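Local atomic coordinates of alpha-ketoglutarate-dependent 2,4-dichlorophenoxyacetate dioxygenase (Bradyrhizobium diazoefficiens, PDB entry 5BKE), a protein that probably catalyses the 2-oxoglutarate-dependent oxidation of aryloxyalkanoate herbicides at a non-haem metal centre, as a TfdA-family dioxygenase. Residues 89-92 with 96-99; 78-83 with 274-279; 103-108 with 269-274; 111-116 with 176-181; 53-58 with 131-136. All blocks are in the same frame, centred on the assembly; numbering follows the deposited sequence.

Contacts 3, 4 and 5 are buried, while contacts 1 and 2 are only partly so. Contacts 2 and 5 hold neighbouring strands of the seven-stranded sheet, 276-281 and 127-132, and their chemistry is polar: two arginines share a carboxylate in contact 2, and one arginine meets a glutamine and a serine in contact 5. Contact 1 pins a loop on itself by backbone bonds, and contact 3 lays a glutamine over a histidine ring; the two touch, for Q271 bonds to L98 and N90 to Q273. Contact 4 is apolar between its segments, yet it carries a metal ligand. N-oxalylglycine joins contacts 2 and 4, gripped by arginines from one and sharing the manganese ion with H115 of the other.

Contact 1: residues 89-92 with 96-99; sequences SNLG and KPLA
L91 and P97 form a single antiparallel bridge of the non-hydrogen-bonded kind, so the proline, which has no N-H to give, sits where none is asked for. The bonds lie on its flanks: L98 N donates to N90 O at 2.8 Å (167°), while G92 N reaches K96 O by a weak bond of 3.5 Å. L98 then lays its side chain along the opposing backbone. Its CB lies 3.5 Å from N90 O; CG, anti to the carbonyl carbon (chi1 -73°), settles 3.6 Å from G92 N; CD1 rests near the N90 carbonyl, and CD2 lies 3.7 Å from G92 CA. A side chain on G92 would crowd that methyl, which suits glycine to the place. L91 CD2 packs against P97 CD at 3.8 Å. L98 also touches T104, H105 and N108 of helix 103-108, and an alanine here would probably open a gap between this helix and the G92 backbone. N90 turns its amide to R275 N and Q273 O. The whole is a single antiparallel bridge closing the loop between strand 86-87 and helix 103-108, with an ST turn in which S89 OG accepts from L91 N.

Contact 2: residues 78-83 with 274-279; sequences DYRLQS and PRDMRR. With OGA (N-oxalylglycine), chain O.
R80 and D276 both carry CG anti to the backbone N (chi1 -169° and -168°), and a bend at chi3 of R80 brings its guanidinium to the carboxylate. With R278 they form a salt-bridge network on strand 276-281, in the large sheet of the double-stranded beta-helix fold, R80 reaching in from the loop before strand 86-87. R80 NH2 meets D276 OD1 at 2.9 Å, the two flat groups standing 80° apart; a weak bond runs from R80 NH1 to OD2. R278 grips the same carboxylate side-on, NE to OD1 at 3.0 Å and NH2 to OD2 at 2.8 Å. R80 NH2 and R278 NE reach OD1 from opposite faces of its plane. One acid thus likely balances two arginines, helped by D87 at R80 and D52 at R278. The apolar L81 suits the flat face of a guanidinium: its CD2 lies over R278, 3.6 Å from NE. R275, just before the strand, holds N-oxalylglycine O3 and O4 with NH1 and NH2, while R279 NH1 reaches ligand O1 at 2.8 Å.

Contact 3: residues 103-108 with 269-274; sequences RTHLFN and YDQSQP
Helix 103-108 meets a type I beta turn, D270 to Q273, through H105 and Q271, whose side chains lie alongside each other, pointing opposite ways. Q271 CG lies over a face of the imidazole, 3.8 Å from the ring centroid and 29° off its normal, a CH-pi contact; the amide beyond is inclined 47° to the ring. A bend at chi2 (44°) folds the amide back across the imidazole. Although Q271 OE1 comes within 3.2 Å of H105 NE2, the angle is too poor for a hydrogen bond; the stronger polar partner of the amide is L98 O, which takes Q271 NE2. A leucine in place of Q271 would probably leave L98 O without its amide donor. The turn carrying Q271 is also an Asx turn: D270 OD1 accepts S272 N at 3.3 Å and S272 OG at 2.7 Å, both from the same face of the carboxylate, a task suited to the short side chains of aspartate and serine. On another side of the helix, L106 packs on S223 of the second subunit.

Contact 4: residues 111-116 with 176-181; sequences NCLWHS and GSLGFT. With MN (manganese (II) ion), chain N; OGA (N-oxalylglycine), chain O.
The backbones of L113 and L178 keep 9.2 Å apart at their CA atoms, the first just past a 3-10 turn, the second within a type I turn from G176 to G179 that ends helix 171-176. Leucine side chains span that distance tip to tip: L113 CD1 lies 3.9 Å from L178 CG, and the CD2 methyls of the two residues are 4.0 Å apart. L113 CD1 also rests 3.8 Å from S177 OG, a hydroxyl engaged with S174 O. The helix closes in a Schellman motif, where G179 takes a positive phi (99°) that would jam a CB against the preceding carbonyl, so glycine fits. Both leucines are also packed upon by the second subunit, L113 by R232 and L178 by L229.

L113 does a second job through its carbonyl. H115 ND1 donates to L113 O at 2.9 Å, almost straight (173°) and in the ring plane, which fixes the rotation of the imidazole. Its other nitrogen, H115 NE2, is thereby directed at the manganese ion, 2.0 Å away. D117 and H264 complete the protein ligands, the two-histidine-one-carboxylate facial triad of this dioxygenase superfamily. N-oxalylglycine chelates the same manganese with O1 at 2.0 Å and O2' at 2.2 Å, while the N111 side chain lies close to O2'.

Contact 5: residues 53-58 with 131-136; sequences EQQMAF and SARVVN
Q55 reaches from helix 52-59 toward strand 127-132, and its OE1 accepts R133 NH1 at 3.0 Å. The donor stands nearly along the C=O axis, with amide and guanidinium planes 63° apart and an N-H...O angle of 149°. The same oxygen lies 3.1 Å from S131 CB, so the amide is set against the serine as well. Q55 can do this because its chain is extended, CG anti to the backbone N (chi1 -175°): a glutamine is long enough to cross from helix to strand and offers both an acceptor and a donor. Its NE2 gives a hydrogen bond to R278 O of the adjoining strand, so the amide has both ends occupied in a buried setting.

R133 is positioned in turn. A bend at chi2 brings its guanidinium back toward S131, and R133 NE donates to S131 OG at 2.8 Å in the guanidinium plane. D52, at the start of the helix, adds a salt bridge to R133 NH1, likely offsetting the nearby charge of R278. Farther out, R133 and V134 together lie opposite the single residue D276, a classic beta bulge where the chain turns a corner at R133 in this double-stranded beta-helix fold.

Contact 1: residues 89-92 with 96-99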
# COMPACT_ATOMS: atom_id res chain seq x y z
N SER C 89 48.29 -24.33 -6.30
CA SER C 89 48.28 -25.79 -6.39
C SER C 89 48.73 -26.47 -5.09
O SER C 89 49.05 -25.80 -4.11
CB SER C 89 49.17 -26.25 -7.56
OG SER C 89 50.53 -26.29 -7.20
N ASN C 90 48.73 -27.80 -5.08
CA ASN C 90 49.31 -28.57 -3.97
C ASN C 90 50.71 -29.15 -4.31
O ASN C 90 51.17 -30.11 -3.66
CB ASN C 90 48.32 -29.64 -3.48
CG ASN C 90 48.14 -30.79 -4.47
OD1 ASN C 90 48.39 -30.66 -5.68
ND2 ASN C 90 47.69 -31.92 -3.96
N LEU C 91 51.37 -28.56 -5.31
CA LEU C 91 52.64 -29.05 -5.85
C LEU C 91 53.84 -28.19 -5.45
O LEU C 91 53.71 -26.97 -5.28
CB LEU C 91 52.56 -29.15 -7.39
CG LEU C 91 51.31 -29.71 -8.09
CD1 LEU C 91 51.34 -29.39 -9.58
CD2 LEU C 91 51.12 -31.20 -7.86
N GLY C 92 55.00 -28.83 -5.28
CA GLY C 92 56.27 -28.13 -5.06
C GLY C 92 56.96 -27.85 -6.38
O GLY C 92 56.37 -28.06 -7.45
N LYS C 96 55.16 -32.44 -8.55
CA LYS C 96 54.31 -33.46 -7.94
C LYS C 96 53.91 -33.07 -6.47
O LYS C 96 54.58 -32.20 -5.89
CB LYS C 96 54.95 -34.87 -8.10
CG LYS C 96 55.54 -35.53 -6.86
CD LYS C 96 55.50 -37.05 -7.00
CE LYS C 96 55.00 -37.75 -5.73
NZ LYS C 96 55.96 -37.69 -4.59
N PRO C 97 52.82 -33.66 -5.91
CA PRO C 97 52.27 -33.24 -4.60
C PRO C 97 53.26 -33.02 -3.46
O PRO C 97 54.20 -33.81 -3.29
CB PRO C 97 51.32 -34.39 -4.25
CG PRO C 97 50.81 -34.84 -5.57
CD PRO C 97 51.97 -34.70 -6.52
N LEU C 98 53.03 -31.96 -2.71
CA LEU C 98 53.83 -31.61 -1.53
C LEU C 98 53.61 -32.61 -0.39
O LEU C 98 52.52 -33.19 -0.27
CB LEU C 98 53.49 -30.20 -1.05
CG LEU C 98 53.95 -28.96 -1.82
CD1 LEU C 98 53.04 -27.79 -1.47
CD2 LEU C 98 55.40 -28.60 -1.51
N ALA C 99 54.64 -32.78 0.45
CA ALA C 99 54.59 -33.65 1.63
C ALA C 99 53.57 -33.15 2.65
O ALA C 99 53.44 -31.94 2.86
CB ALA C 99 55.97 -33.75 2.28

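Contact 2: residues 78-83 with 274-279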
# COMPACT_ATOMS: atom_id res chain seq x y z
N ASP C 78 63.05 -19.70 -5.36
CA ASP C 78 62.20 -19.98 -6.51
C ASP C 78 61.16 -21.07 -6.24
O ASP C 78 61.24 -21.80 -5.24
CB ASP C 78 63.04 -20.30 -7.76
CG ASP C 78 63.84 -21.58 -7.62
OD1 ASP C 78 63.28 -22.67 -7.85
OD2 ASP C 78 65.05 -21.49 -7.30
N TYR C 79 60.19 -21.15 -7.15
CA TYR C 79 59.06 -22.08 -7.06
C TYR C 79 58.67 -22.59 -8.46
O TYR C 79 59.45 -22.47 -9.41
CB TYR C 79 57.87 -21.42 -6.34
CG TYR C 79 57.59 -19.99 -6.75
CD1 TYR C 79 56.72 -19.70 -7.81
CD2 TYR C 79 58.19 -18.91 -6.07
CE1 TYR C 79 56.46 -18.39 -8.18
CE2 TYR C 79 57.94 -17.60 -6.44
CZ TYR C 79 57.08 -17.34 -7.49
OH TYR C 79 56.82 -16.04 -7.85
N ARG C 80 57.45 -23.13 -8.57
CA ARG C 80 57.04 -23.94 -9.72
C ARG C 80 56.79 -23.19 -11.03
O ARG C 80 57.25 -23.64 -12.08
CB ARG C 80 55.81 -24.78 -9.33
CG ARG C 80 55.42 -25.88 -10.31
CD ARG C 80 54.25 -26.70 -9.78
NE ARG C 80 53.03 -25.90 -9.61
CZ ARG C 80 52.04 -25.79 -10.50
NH1 ARG C 80 52.10 -26.44 -11.66
NH2 ARG C 80 50.99 -25.03 -10.22
N LEU C 81 56.08 -22.06 -10.97
CA LEU C 81 55.63 -21.36 -12.19
C LEU C 81 56.57 -20.24 -12.64
O LEU C 81 57.11 -19.50 -11.81
CB LEU C 81 54.20 -20.82 -12.02
CG LEU C 81 53.02 -21.71 -11.60
CD1 LEU C 81 51.76 -20.87 -11.40
CD2 LEU C 81 52.74 -22.86 -12.57
N GLN C 82 56.75 -20.13 -13.96
CA GLN C 82 57.64 -19.15 -14.60
C GLN C 82 56.96 -17.78 -14.84
O GLN C 82 57.63 -16.75 -14.85
CB GLN C 82 58.16 -19.69 -15.94
CG GLN C 82 58.60 -21.16 -15.93
CD GLN C 82 60.00 -21.36 -15.37
OE1 GLN C 82 61.00 -21.15 -16.05
NE2 GLN C 82 60.07 -21.79 -14.11
N SER C 83 55.64 -17.81 -15.04
CA SER C 83 54.85 -16.64 -15.44
C SER C 83 54.47 -15.70 -14.28
O SER C 83 55.01 -15.81 -13.18
CB SER C 83 53.58 -17.14 -16.12
OG SER C 83 52.80 -17.88 -15.18
N PRO C 274 47.50 -34.96 -7.48
CA PRO C 274 47.84 -33.62 -7.97
C PRO C 274 46.61 -32.70 -8.08
O PRO C 274 45.51 -33.16 -8.41
CB PRO C 274 48.44 -33.89 -9.36
CG PRO C 274 47.88 -35.20 -9.78
CD PRO C 274 47.74 -35.99 -8.51
N ARG C 275 46.80 -31.43 -7.76
CA ARG C 275 45.78 -30.41 -7.91
C ARG C 275 46.47 -29.18 -8.44
O ARG C 275 47.06 -28.44 -7.68
CB ARG C 275 45.10 -30.12 -6.55
CG ARG C 275 43.88 -29.22 -6.67
CD ARG C 275 43.12 -29.12 -5.37
NE ARG C 275 41.84 -28.44 -5.56
CZ ARG C 275 41.63 -27.13 -5.36
NH1 ARG C 275 42.61 -26.33 -4.95
NH2 ARG C 275 40.42 -26.63 -5.57
N ASP C 276 46.43 -28.99 -9.76
CA ASP C 276 47.11 -27.88 -10.40
C ASP C 276 46.12 -26.74 -10.70
O ASP C 276 45.39 -26.76 -11.71
CB ASP C 276 47.87 -28.34 -11.66
CG ASP C 276 48.82 -27.28 -12.20
OD1 ASP C 276 48.81 -26.12 -11.72
OD2 ASP C 276 49.59 -27.60 -13.13
N MET C 277 46.10 -25.77 -9.78
CA MET C 277 45.22 -24.61 -9.84
C MET C 277 46.10 -23.36 -9.86
O MET C 277 47.00 -23.20 -9.01
CB MET C 277 44.26 -24.58 -8.63
CG MET C 277 43.48 -25.86 -8.36
SD MET C 277 42.32 -26.33 -9.68
CE MET C 277 41.03 -25.11 -9.43
N ARG C 278 45.83 -22.48 -10.82
CA ARG C 278 46.65 -21.29 -11.08
C ARG C 278 45.78 -20.03 -11.13
O ARG C 278 44.75 -20.01 -11.79
CB ARG C 278 47.44 -21.46 -12.37
CG ARG C 278 48.17 -22.79 -12.49
CD ARG C 278 49.04 -22.87 -13.73
NE ARG C 278 49.63 -24.19 -13.85
CZ ARG C 278 50.41 -24.60 -14.85
NH1 ARG C 278 50.73 -23.79 -15.86
NH2 ARG C 278 50.88 -25.84 -14.84
N ARG C 279 46.23 -18.98 -10.44
CA ARG C 279 45.47 -17.74 -10.24
C ARG C 279 46.15 -16.52 -10.87
O ARG C 279 47.35 -16.34 -10.73
CB ARG C 279 45.24 -17.50 -8.73
CG ARG C 279 44.22 -16.42 -8.39
CD ARG C 279 44.08 -16.22 -6.89
NE ARG C 279 44.99 -15.20 -6.38
CZ ARG C 279 45.30 -14.98 -5.10
NH1 ARG C 279 44.79 -15.73 -4.13
NH2 ARG C 279 46.14 -14.00 -4.79
C1 OGA O . 42.70 -18.68 -4.38
C2 OGA O . 42.02 -19.68 -3.59
C4 OGA O . 41.11 -21.97 -3.55
C5 OGA O . 41.25 -23.16 -4.46
O1 OGA O . 42.66 -17.49 -3.96
O2 OGA O . 43.25 -19.02 -5.45
O2' OGA O . 41.80 -19.44 -2.41
O3 OGA O . 42.41 -23.52 -4.75
N1 OGA O . 41.65 -20.79 -4.22
O4 OGA O . 40.21 -23.72 -4.88

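Contact 3: residues 103-108 with 269-274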
# COMPACT_ATOMS: atom_id res chain seq x y z
N ARG C 103 56.32 -27.16 5.33
CA ARG C 103 55.91 -25.80 5.74
C ARG C 103 55.07 -25.07 4.67
O ARG C 103 54.22 -24.24 5.01
CB ARG C 103 57.13 -24.96 6.13
CG ARG C 103 56.83 -23.79 7.07
CD ARG C 103 58.10 -23.06 7.48
NE ARG C 103 57.82 -22.01 8.46
CZ ARG C 103 57.80 -20.70 8.20
NH1 ARG C 103 58.07 -20.25 6.98
NH2 ARG C 103 57.53 -19.84 9.17
N THR C 104 55.31 -25.41 3.39
CA THR C 104 54.56 -24.87 2.25
C THR C 104 53.09 -25.34 2.25
O THR C 104 52.18 -24.52 2.19
CB THR C 104 55.24 -25.22 0.91
OG1 THR C 104 56.62 -24.86 0.97
CG2 THR C 104 54.58 -24.49 -0.27
N HIS C 105 52.89 -26.66 2.32
CA HIS C 105 51.56 -27.24 2.34
C HIS C 105 50.73 -26.75 3.54
O HIS C 105 49.58 -26.35 3.37
CB HIS C 105 51.62 -28.78 2.31
CG HIS C 105 50.29 -29.44 2.47
ND1 HIS C 105 49.95 -30.17 3.59
CD2 HIS C 105 49.20 -29.46 1.66
CE1 HIS C 105 48.72 -30.62 3.46
NE2 HIS C 105 48.24 -30.20 2.31
N LEU C 106 51.34 -26.76 4.73
CA LEU C 106 50.66 -26.35 5.97
C LEU C 106 50.18 -24.89 5.95
O LEU C 106 49.12 -24.58 6.50
CB LEU C 106 51.54 -26.61 7.21
CG LEU C 106 51.86 -28.04 7.68
CD1 LEU C 106 52.67 -27.99 8.96
CD2 LEU C 106 50.62 -28.92 7.87
N PHE C 107 50.96 -24.03 5.29
CA PHE C 107 50.57 -22.65 5.02
C PHE C 107 49.42 -22.58 3.99
O PHE C 107 48.49 -21.79 4.16
CB PHE C 107 51.79 -21.84 4.56
CG PHE C 107 51.60 -20.35 4.61
CD1 PHE C 107 51.10 -19.64 3.50
CD2 PHE C 107 51.95 -19.62 5.76
CE1 PHE C 107 50.94 -18.25 3.54
CE2 PHE C 107 51.80 -18.24 5.81
CZ PHE C 107 51.29 -17.55 4.70
N ASN C 108 49.50 -23.41 2.94
CA ASN C 108 48.47 -23.51 1.87
C ASN C 108 47.11 -24.01 2.35
O ASN C 108 46.10 -23.82 1.67
CB ASN C 108 48.94 -24.43 0.74
CG ASN C 108 50.02 -23.83 -0.13
OD1 ASN C 108 50.44 -22.68 0.05
ND2 ASN C 108 50.49 -24.62 -1.10
N TYR C 269 40.63 -31.77 0.49
CA TYR C 269 40.95 -32.65 -0.63
C TYR C 269 42.09 -33.60 -0.26
O TYR C 269 42.83 -33.35 0.69
CB TYR C 269 41.24 -31.86 -1.92
CG TYR C 269 42.39 -30.86 -1.87
CD1 TYR C 269 42.18 -29.53 -1.50
CD2 TYR C 269 43.70 -31.24 -2.25
CE1 TYR C 269 43.23 -28.61 -1.47
CE2 TYR C 269 44.75 -30.33 -2.23
CZ TYR C 269 44.51 -29.01 -1.84
OH TYR C 269 45.55 -28.10 -1.82
N ASP C 270 42.19 -34.70 -1.01
CA ASP C 270 43.22 -35.73 -0.85
C ASP C 270 44.56 -35.17 -1.29
O ASP C 270 44.77 -34.91 -2.47
CB ASP C 270 42.85 -36.95 -1.71
CG ASP C 270 43.67 -38.20 -1.39
OD1 ASP C 270 44.77 -38.12 -0.80
OD2 ASP C 270 43.20 -39.30 -1.75
N GLN C 271 45.48 -35.01 -0.34
CA GLN C 271 46.77 -34.37 -0.60
C GLN C 271 47.73 -35.21 -1.49
O GLN C 271 48.59 -34.64 -2.19
CB GLN C 271 47.41 -33.90 0.72
CG GLN C 271 48.73 -33.12 0.62
CD GLN C 271 48.79 -32.05 -0.47
OE1 GLN C 271 47.85 -31.26 -0.66
NE2 GLN C 271 49.91 -32.01 -1.19
N SER C 272 47.55 -36.53 -1.51
CA SER C 272 48.38 -37.43 -2.33
C SER C 272 48.17 -37.32 -3.85
O SER C 272 49.01 -37.80 -4.63
CB SER C 272 48.23 -38.88 -1.86
OG SER C 272 46.89 -39.33 -2.03
N GLN C 273 47.07 -36.70 -4.27
CA GLN C 273 46.76 -36.53 -5.71
C GLN C 273 47.00 -35.10 -6.23
O GLN C 273 46.74 -34.14 -5.50
CB GLN C 273 45.34 -36.97 -6.00
CG GLN C 273 45.23 -38.47 -6.17
CD GLN C 273 43.81 -38.91 -6.42
OE1 GLN C 273 43.32 -38.85 -7.55
NE2 GLN C 273 43.14 -39.37 -5.37
N PRO C 274 47.50 -34.96 -7.48
CA PRO C 274 47.84 -33.62 -7.97
C PRO C 274 46.61 -32.70 -8.08
O PRO C 274 45.51 -33.16 -8.41
CB PRO C 274 48.44 -33.89 -9.36
CG PRO C 274 47.88 -35.20 -9.78
CD PRO C 274 47.74 -35.99 -8.51

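Contact 4: residues 111-116 with 176-181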
# COMPACT_ATOMS: atom_id res chain seq x y z
N ASN C 111 43.98 -21.67 2.76
CA ASN C 111 42.95 -21.50 1.73
C ASN C 111 41.63 -22.23 2.06
O ASN C 111 40.60 -21.92 1.47
CB ASN C 111 43.47 -21.87 0.33
CG ASN C 111 44.32 -20.77 -0.30
OD1 ASN C 111 44.49 -19.68 0.26
ND2 ASN C 111 44.84 -21.04 -1.49
N CYS C 112 41.68 -23.15 3.02
CA CYS C 112 40.50 -23.90 3.43
C CYS C 112 39.58 -23.09 4.31
O CYS C 112 38.43 -23.47 4.52
CB CYS C 112 40.88 -25.21 4.13
SG CYS C 112 41.67 -26.39 3.02
N LEU C 113 40.09 -21.97 4.82
CA LEU C 113 39.29 -21.02 5.59
C LEU C 113 38.63 -19.98 4.68
O LEU C 113 39.18 -19.63 3.63
CB LEU C 113 40.14 -20.35 6.67
CG LEU C 113 40.93 -21.23 7.64
CD1 LEU C 113 41.93 -20.40 8.42
CD2 LEU C 113 40.00 -21.98 8.59
N TRP C 114 37.44 -19.52 5.08
CA TRP C 114 36.72 -18.44 4.38
C TRP C 114 37.56 -17.17 4.40
O TRP C 114 37.94 -16.69 5.46
CB TRP C 114 35.37 -18.15 5.05
CG TRP C 114 34.28 -19.16 4.78
CD1 TRP C 114 33.79 -20.08 5.67
CD2 TRP C 114 33.55 -19.34 3.57
NE1 TRP C 114 32.79 -20.82 5.07
CE2 TRP C 114 32.61 -20.39 3.79
CE3 TRP C 114 33.58 -18.71 2.30
CZ2 TRP C 114 31.72 -20.83 2.80
CZ3 TRP C 114 32.70 -19.15 1.32
CH2 TRP C 114 31.78 -20.20 1.58
N HIS C 115 37.85 -16.65 3.21
CA HIS C 115 38.76 -15.51 3.07
C HIS C 115 38.44 -14.68 1.84
O HIS C 115 37.78 -15.15 0.91
CB HIS C 115 40.24 -15.97 3.06
CG HIS C 115 40.67 -16.69 1.80
ND1 HIS C 115 40.45 -18.03 1.61
CD2 HIS C 115 41.33 -16.25 0.71
CE1 HIS C 115 40.95 -18.39 0.43
NE2 HIS C 115 41.48 -17.32 -0.14
N SER C 116 38.92 -13.44 1.86
CA SER C 116 38.93 -12.55 0.70
C SER C 116 40.42 -12.32 0.39
O SER C 116 41.20 -12.06 1.31
CB SER C 116 38.22 -11.25 1.06
OG SER C 116 38.15 -10.38 -0.05
N GLY C 176 47.56 -18.51 12.11
CA GLY C 176 47.48 -18.69 13.56
C GLY C 176 46.31 -19.49 14.09
O GLY C 176 46.45 -20.22 15.07
N SER C 177 45.14 -19.34 13.47
CA SER C 177 43.96 -20.13 13.88
C SER C 177 44.09 -21.61 13.49
O SER C 177 43.38 -22.46 14.04
CB SER C 177 42.65 -19.52 13.37
OG SER C 177 42.66 -19.40 11.97
N LEU C 178 44.99 -21.91 12.56
CA LEU C 178 45.29 -23.28 12.17
C LEU C 178 46.45 -23.88 12.96
O LEU C 178 46.79 -25.04 12.74
CB LEU C 178 45.54 -23.37 10.65
CG LEU C 178 44.35 -23.16 9.69
CD1 LEU C 178 44.78 -23.40 8.25
CD2 LEU C 178 43.16 -24.04 10.03
N GLY C 179 47.04 -23.12 13.87
CA GLY C 179 48.16 -23.59 14.71
C GLY C 179 49.57 -23.19 14.27
O GLY C 179 50.53 -23.37 15.02
N PHE C 180 49.68 -22.66 13.05
CA PHE C 180 50.91 -22.13 12.46
C PHE C 180 51.23 -20.78 13.16
O PHE C 180 50.77 -19.72 12.72
CB PHE C 180 50.65 -21.95 10.96
CG PHE C 180 51.88 -21.80 10.10
CD1 PHE C 180 52.63 -20.62 10.09
CD2 PHE C 180 52.24 -22.82 9.21
CE1 PHE C 180 53.75 -20.47 9.27
CE2 PHE C 180 53.35 -22.68 8.38
CZ PHE C 180 54.10 -21.51 8.40
N THR C 181 52.01 -20.84 14.25
CA THR C 181 52.26 -19.65 15.11
C THR C 181 53.71 -19.14 15.22
O THR C 181 53.96 -18.15 15.92
CB THR C 181 51.70 -19.83 16.54
OG1 THR C 181 52.18 -21.06 17.09
CG2 THR C 181 50.18 -19.82 16.54
MN MN N . 41.90 -17.24 -2.14
C1 OGA O . 42.70 -18.68 -4.38
C2 OGA O . 42.02 -19.68 -3.59
C4 OGA O . 41.11 -21.97 -3.55
C5 OGA O . 41.25 -23.16 -4.46
O1 OGA O . 42.66 -17.49 -3.96
O2 OGA O . 43.25 -19.02 -5.45
O2' OGA O . 41.80 -19.44 -2.41
O3 OGA O . 42.41 -23.52 -4.75
N1 OGA O . 41.65 -20.79 -4.22
O4 OGA O . 40.21 -23.72 -4.88

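Contact 5: residues 53-58 with 131-136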
# COMPACT_ATOMS: atom_id res chain seq x y z
N GLU C 53 50.04 -17.20 -19.80
CA GLU C 53 50.06 -15.91 -20.47
C GLU C 53 48.68 -15.46 -20.98
O GLU C 53 48.31 -14.29 -20.83
CB GLU C 53 51.10 -15.89 -21.60
CG GLU C 53 52.54 -15.90 -21.07
CD GLU C 53 53.61 -15.84 -22.16
OE1 GLU C 53 53.35 -16.27 -23.31
OE2 GLU C 53 54.72 -15.36 -21.85
N GLN C 54 47.92 -16.39 -21.57
CA GLN C 54 46.58 -16.07 -22.08
C GLN C 54 45.65 -15.68 -20.92
O GLN C 54 44.86 -14.74 -21.05
CB GLN C 54 46.00 -17.23 -22.91
CG GLN C 54 46.58 -17.36 -24.31
CD GLN C 54 46.37 -18.75 -24.92
OE1 GLN C 54 45.96 -19.70 -24.24
NE2 GLN C 54 46.67 -18.88 -26.21
N GLN C 55 45.78 -16.39 -19.80
CA GLN C 55 45.01 -16.12 -18.58
C GLN C 55 45.28 -14.73 -18.01
O GLN C 55 44.34 -14.02 -17.64
CB GLN C 55 45.31 -17.20 -17.53
CG GLN C 55 44.49 -17.12 -16.24
CD GLN C 55 44.81 -18.23 -15.27
OE1 GLN C 55 45.30 -19.30 -15.67
NE2 GLN C 55 44.52 -18.01 -13.99
N MET C 56 46.56 -14.35 -17.95
CA MET C 56 46.96 -13.06 -17.41
C MET C 56 46.53 -11.92 -18.34
O MET C 56 46.04 -10.88 -17.86
CB MET C 56 48.46 -13.03 -17.09
CG MET C 56 49.00 -11.69 -16.59
SD MET C 56 48.23 -11.12 -15.05
CE MET C 56 48.99 -12.20 -13.84
N ALA C 57 46.69 -12.13 -19.64
CA ALA C 57 46.21 -11.17 -20.64
C ALA C 57 44.70 -10.87 -20.49
O ALA C 57 44.28 -9.71 -20.64
CB ALA C 57 46.54 -11.63 -22.06
N PHE C 58 43.92 -11.91 -20.20
CA PHE C 58 42.50 -11.77 -19.92
C PHE C 58 42.30 -10.89 -18.69
O PHE C 58 41.56 -9.91 -18.74
CB PHE C 58 41.81 -13.15 -19.76
CG PHE C 58 40.35 -13.07 -19.32
CD1 PHE C 58 39.41 -12.29 -20.01
CD2 PHE C 58 39.90 -13.82 -18.24
CE1 PHE C 58 38.08 -12.23 -19.59
CE2 PHE C 58 38.57 -13.77 -17.82
CZ PHE C 58 37.66 -12.97 -18.50
N SER C 131 42.16 -20.85 -12.77
CA SER C 131 42.12 -21.82 -13.86
C SER C 131 42.47 -23.22 -13.36
O SER C 131 43.44 -23.40 -12.62
CB SER C 131 43.07 -21.36 -14.96
OG SER C 131 43.26 -22.34 -15.96
N ALA C 132 41.65 -24.20 -13.75
CA ALA C 132 41.83 -25.61 -13.36
C ALA C 132 42.64 -26.36 -14.41
O ALA C 132 42.14 -26.66 -15.51
CB ALA C 132 40.47 -26.27 -13.13
N ARG C 133 43.89 -26.67 -14.08
CA ARG C 133 44.81 -27.29 -15.04
C ARG C 133 44.88 -28.80 -14.86
O ARG C 133 44.90 -29.53 -15.85
CB ARG C 133 46.20 -26.65 -14.96
CG ARG C 133 46.21 -25.13 -15.12
CD ARG C 133 45.67 -24.67 -16.47
NE ARG C 133 45.82 -23.22 -16.62
CZ ARG C 133 46.93 -22.61 -17.05
NH1 ARG C 133 46.96 -21.29 -17.12
NH2 ARG C 133 48.01 -23.32 -17.39
N VAL C 134 44.91 -29.24 -13.60
CA VAL C 134 44.72 -30.65 -13.23
C VAL C 134 43.71 -30.68 -12.07
O VAL C 134 43.95 -30.08 -11.02
CB VAL C 134 46.04 -31.38 -12.83
CG1 VAL C 134 45.78 -32.84 -12.46
CG2 VAL C 134 47.09 -31.30 -13.95
N VAL C 135 42.60 -31.40 -12.28
CA VAL C 135 41.52 -31.47 -11.30
C VAL C 135 41.77 -32.62 -10.34
O VAL C 135 41.97 -33.76 -10.78
CB VAL C 135 40.11 -31.61 -11.97
CG1 VAL C 135 39.01 -31.95 -10.96
CG2 VAL C 135 39.76 -30.34 -12.73
N ASN C 136 41.77 -32.32 -9.05
CA ASN C 136 41.78 -33.32 -8.01
C ASN C 136 40.36 -33.91 -7.90
O ASN C 136 39.42 -33.17 -7.57
CB ASN C 136 42.25 -32.70 -6.69
CG ASN C 136 42.49 -33.73 -5.60
OD1 ASN C 136 41.71 -34.68 -5.41
ND2 ASN C 136 43.57 -33.53 -4.84